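Local structure of protein Ves (Pseudomonas fluorescens, 5V00) at residues V154-G158 with E159-H163; I178-T181 with G182-L186. The protein is of unknown biochemical function but is a two-domain cupin protein involved in histidine utilization in Pseudomonas. All coordinates share one frame; numbering follows the deposited sequence.

Contact 1: residues V154-G158 with E159-H163; sequences VKVLG and EKLGH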
# COMPACT_ATOMS: atom_id res chain seq x y z
N VAL B 154 2.70 9.67 -16.47
CA VAL B 154 3.68 10.51 -15.78
C VAL B 154 4.93 9.63 -15.58
O VAL B 154 4.88 8.46 -15.08
CB VAL B 154 3.12 10.94 -14.44
CG1 VAL B 154 4.21 11.55 -13.58
CG2 VAL B 154 1.95 11.90 -14.68
N LYS B 155 6.06 10.12 -16.05
CA LYS B 155 7.35 9.44 -15.92
C LYS B 155 8.14 9.95 -14.76
O LYS B 155 8.34 11.16 -14.65
CB LYS B 155 8.18 9.65 -17.20
CG LYS B 155 7.52 9.09 -18.48
CD LYS B 155 8.35 9.43 -19.72
CE LYS B 155 9.27 8.35 -20.13
NZ LYS B 155 10.43 8.90 -20.93
N VAL B 156 8.60 9.06 -13.91
CA VAL B 156 9.33 9.43 -12.72
C VAL B 156 10.09 8.22 -12.21
O VAL B 156 9.52 7.12 -12.04
CB VAL B 156 8.43 10.03 -11.62
CG1 VAL B 156 7.21 9.15 -11.34
CG2 VAL B 156 9.23 10.36 -10.37
N LEU B 157 11.39 8.41 -12.02
CA LEU B 157 12.27 7.39 -11.45
C LEU B 157 12.20 6.06 -12.15
O LEU B 157 12.23 5.03 -11.52
CB LEU B 157 12.04 7.28 -9.96
CG LEU B 157 12.51 8.45 -9.11
CD1 LEU B 157 11.93 8.53 -7.74
CD2 LEU B 157 14.05 8.52 -9.09
N GLY B 158 12.06 6.07 -13.46
CA GLY B 158 12.01 4.91 -14.28
C GLY B 158 10.69 4.21 -14.35
O GLY B 158 10.60 3.17 -15.01
N GLU B 159 9.65 4.76 -13.70
CA GLU B 159 8.31 4.20 -13.68
C GLU B 159 7.40 5.07 -14.52
O GLU B 159 7.72 6.26 -14.83
CB GLU B 159 7.83 4.08 -12.26
CG GLU B 159 8.68 3.27 -11.34
CD GLU B 159 8.85 1.80 -11.75
OE1 GLU B 159 8.08 1.28 -12.53
OE2 GLU B 159 9.83 1.23 -11.23
N LYS B 160 6.31 4.48 -14.93
CA LYS B 160 5.28 5.12 -15.66
C LYS B 160 3.96 4.99 -14.91
O LYS B 160 3.42 3.88 -14.70
CB LYS B 160 5.15 4.50 -17.06
CG LYS B 160 6.38 4.75 -17.92
CD LYS B 160 6.13 4.19 -19.32
CE LYS B 160 7.32 4.56 -20.21
NZ LYS B 160 7.15 4.03 -21.59
N LEU B 161 3.40 6.12 -14.53
CA LEU B 161 2.19 6.18 -13.78
C LEU B 161 1.03 6.61 -14.65
O LEU B 161 1.06 7.66 -15.31
CB LEU B 161 2.34 7.21 -12.68
CG LEU B 161 3.56 7.16 -11.80
CD1 LEU B 161 3.46 8.27 -10.77
CD2 LEU B 161 3.51 5.82 -11.07
N GLY B 162 -0.04 5.81 -14.65
CA GLY B 162 -1.26 6.19 -15.26
C GLY B 162 -2.15 6.96 -14.35
O GLY B 162 -1.73 7.38 -13.24
N HIS B 163 -3.42 7.22 -14.79
CA HIS B 163 -4.33 8.06 -14.02
C HIS B 163 -4.54 7.57 -12.61
O HIS B 163 -4.96 6.40 -12.41
CB HIS B 163 -5.74 8.22 -14.66
CG HIS B 163 -5.80 9.24 -15.73
ND1 HIS B 163 -6.17 10.55 -15.47
CD2 HIS B 163 -5.51 9.18 -17.05
CE1 HIS B 163 -6.14 11.23 -16.61
NE2 HIS B 163 -5.70 10.44 -17.56
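Val154-Val156 and Glu159-Leu161 run side by side as antiparallel strands, the axes of the two short strands inclined at 152° and 4.8 Å apart at their closest, and four main-chain bonds fix the register. Val154 and Leu161 form a hydrogen-bonded pair in which Val154 N to Leu161 O and Leu161 N to Val154 O are both 2.8 Å and nearly straight, each donor lying in the carbonyl plane. Nearer the turn the geometry is less regular: Val156 N reaches Glu159 O at 3.1 Å, and Glu159 N returns to Val156 O at 2.9 Å from above the carbonyl plane, 50° out of it. That tilt accompanies the tight reversal through Leu157 and Gly158, both with positive phi, which makes the unit a two-residue beta hairpin closed by a type I' turn. It forms one end of the sheet that continues through 176-181 to 135-140 in this cupin fold. On the buried face, Val156 CG1 meets Leu161 CD1 at 3.9 Å, the two side chains crossing at a slant on the diagonal between the two hydrogen-bonded pairs. Val156 CG1 gets there because it is wedged between its own backbone N and carbonyl carbon (chi1 50°). Leu167 of strand 166-170 touches both side chains, and Val180 adjoins Val154 and Val156. Glu159 starts on this face too, its CB resting 3.5 Å from Val156 O; a bend at its second torsion then turns the carboxylate back beside Gly158, and the side chain also packs on Ala38 of the second subunit. The exposed face carries the non-hydrogen-bonded pair Lys155 and Lys160, whose aliphatic chains come closest at Lys155 CE and Lys160 CE, 4.3 Å apart. Lys160 is fully extended whereas Lys155 kinks at its third torsion.

Contact 2: residues I178-T181 with G182-L186; sequences ISVT and GRCCL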
# COMPACT_ATOMS: atom_id res chain seq x y z
N ILE B 178 15.26 14.28 -8.42
CA ILE B 178 14.09 13.63 -9.01
C ILE B 178 13.61 14.45 -10.20
O ILE B 178 13.30 15.62 -10.10
CB ILE B 178 12.93 13.41 -7.99
CG1 ILE B 178 13.42 12.53 -6.85
CG2 ILE B 178 11.73 12.82 -8.73
CD1 ILE B 178 12.42 12.40 -5.72
N SER B 179 13.53 13.79 -11.36
CA SER B 179 12.91 14.38 -12.52
C SER B 179 11.54 13.78 -12.72
O SER B 179 11.36 12.56 -12.56
CB SER B 179 13.76 14.10 -13.77
OG SER B 179 15.07 14.77 -13.71
N VAL B 180 10.57 14.60 -13.13
CA VAL B 180 9.24 14.13 -13.38
C VAL B 180 8.73 14.73 -14.68
O VAL B 180 8.99 15.89 -14.95
CB VAL B 180 8.26 14.55 -12.26
CG1 VAL B 180 6.91 13.98 -12.49
CG2 VAL B 180 8.77 14.13 -10.93
N THR B 181 8.02 13.95 -15.49
CA THR B 181 7.37 14.49 -16.70
C THR B 181 5.93 14.15 -16.70
O THR B 181 5.56 12.95 -16.51
CB THR B 181 8.05 13.91 -18.00
OG1 THR B 181 9.44 14.31 -18.02
CG2 THR B 181 7.33 14.44 -19.22
N GLY B 182 5.09 15.17 -16.79
CA GLY B 182 3.62 15.06 -16.87
C GLY B 182 2.82 15.67 -15.75
O GLY B 182 3.39 16.17 -14.77
N ARG B 183 1.51 15.64 -15.86
CA ARG B 183 0.66 16.35 -14.94
C ARG B 183 0.45 15.54 -13.67
O ARG B 183 -0.12 14.40 -13.74
CB ARG B 183 -0.65 16.67 -15.58
CG ARG B 183 -1.55 17.60 -14.77
CD ARG B 183 -1.38 19.00 -15.23
NE ARG B 183 -2.27 20.05 -14.69
CZ ARG B 183 -1.98 20.85 -13.60
NH1 ARG B 183 -0.90 20.72 -12.75
NH2 ARG B 183 -2.87 21.81 -13.28
N CYS B 184 0.87 16.05 -12.55
CA CYS B 184 0.85 15.30 -11.30
C CYS B 184 0.97 16.22 -10.10
O CYS B 184 1.24 17.43 -10.23
CB CYS B 184 2.00 14.29 -11.31
SG CYS B 184 3.66 15.04 -11.31
N CYS B 185 0.78 15.67 -8.92
CA CYS B 185 0.94 16.35 -7.66
C CYS B 185 2.16 15.81 -6.93
O CYS B 185 2.35 14.57 -6.83
CB CYS B 185 -0.31 16.23 -6.77
SG CYS B 185 -0.26 17.26 -5.28
N LEU B 186 3.03 16.69 -6.52
CA LEU B 186 4.26 16.38 -5.78
C LEU B 186 4.04 16.65 -4.30
O LEU B 186 3.73 17.78 -3.92
CB LEU B 186 5.45 17.24 -6.25
CG LEU B 186 5.80 17.15 -7.72
CD1 LEU B 186 6.93 18.10 -8.01
CD2 LEU B 186 6.06 15.74 -8.23
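The flat group at the joint of Thr181 and Gly182 is their shared peptide, and it has a different neighbour on each face. Thr181's own side chain occupies one face, with Thr181 CG2 3.4 Å from Gly182 N. On the other, Val180 CG1 stands 4.3 Å from Thr181 C, with the sulfur of Cys184 farther out on that same side. The carbonyl oxygen points toward strand 154-156, where it meets the backbone of Lys155. Gly182, with phi 117° and an extended psi, swings the chain round so that residues on both sides of the bend can face each other. Val180 carries that contact with both of its branches. CG1, placed anti to its backbone N (chi1 -176°), reaches toward the bend and touches Cys184 SG at 3.6 Å. Cys184 CB already points toward 178-181, and chi1 65° sets the sulfur between its own backbone N and carbonyl carbon, against Val180 CG1. Val180 CG2, the other branch, meets Leu186 CD2 at 4.2 Å; here the two side chains run past one another in opposite directions. The side-chain contacts between the two segments are apolar, and Val154 touches both Val180 and Cys184 while Phe138 touches Leu186. Arg183 takes the outer side of the bend, turned away from 178-181, with NH1 bonded to the carbonyl oxygen of Val132 and its chain lying on Trp131. Strand 176-181 belongs to a four-stranded antiparallel sheet and strand 184-191 to a five-stranded one, so Gly182 and Arg183 carry the chain from one sheet to the other, and Val180, Cys184 and Leu186 pack against each other between the two sheets, consistent with the interior of a cupin beta-barrel.

Overall arrangement
Contact 1 closes before contact 2 opens along the chain, and their centres lie about 8 Å apart on the same side of the chain's centre. They share one sheet, in which strand 154-156 sits directly against strand 176-181: Lys155 N approaches Thr181 O at 2.9 Å, a probable hydrogen bond. Side chains of the hairpin also pack on carbonyl oxygens of contact 2, Val154 CG2 lying 3.4 Å from Arg183 O, Val154 CG1 3.5 Å from Thr181 O and Val156 CG2 3.8 Å from Ser179 O. Contact 1 thus builds the edge of one sheet and contact 2 links that sheet to the next, in what is probably the C-terminal cupin domain of this bicupin.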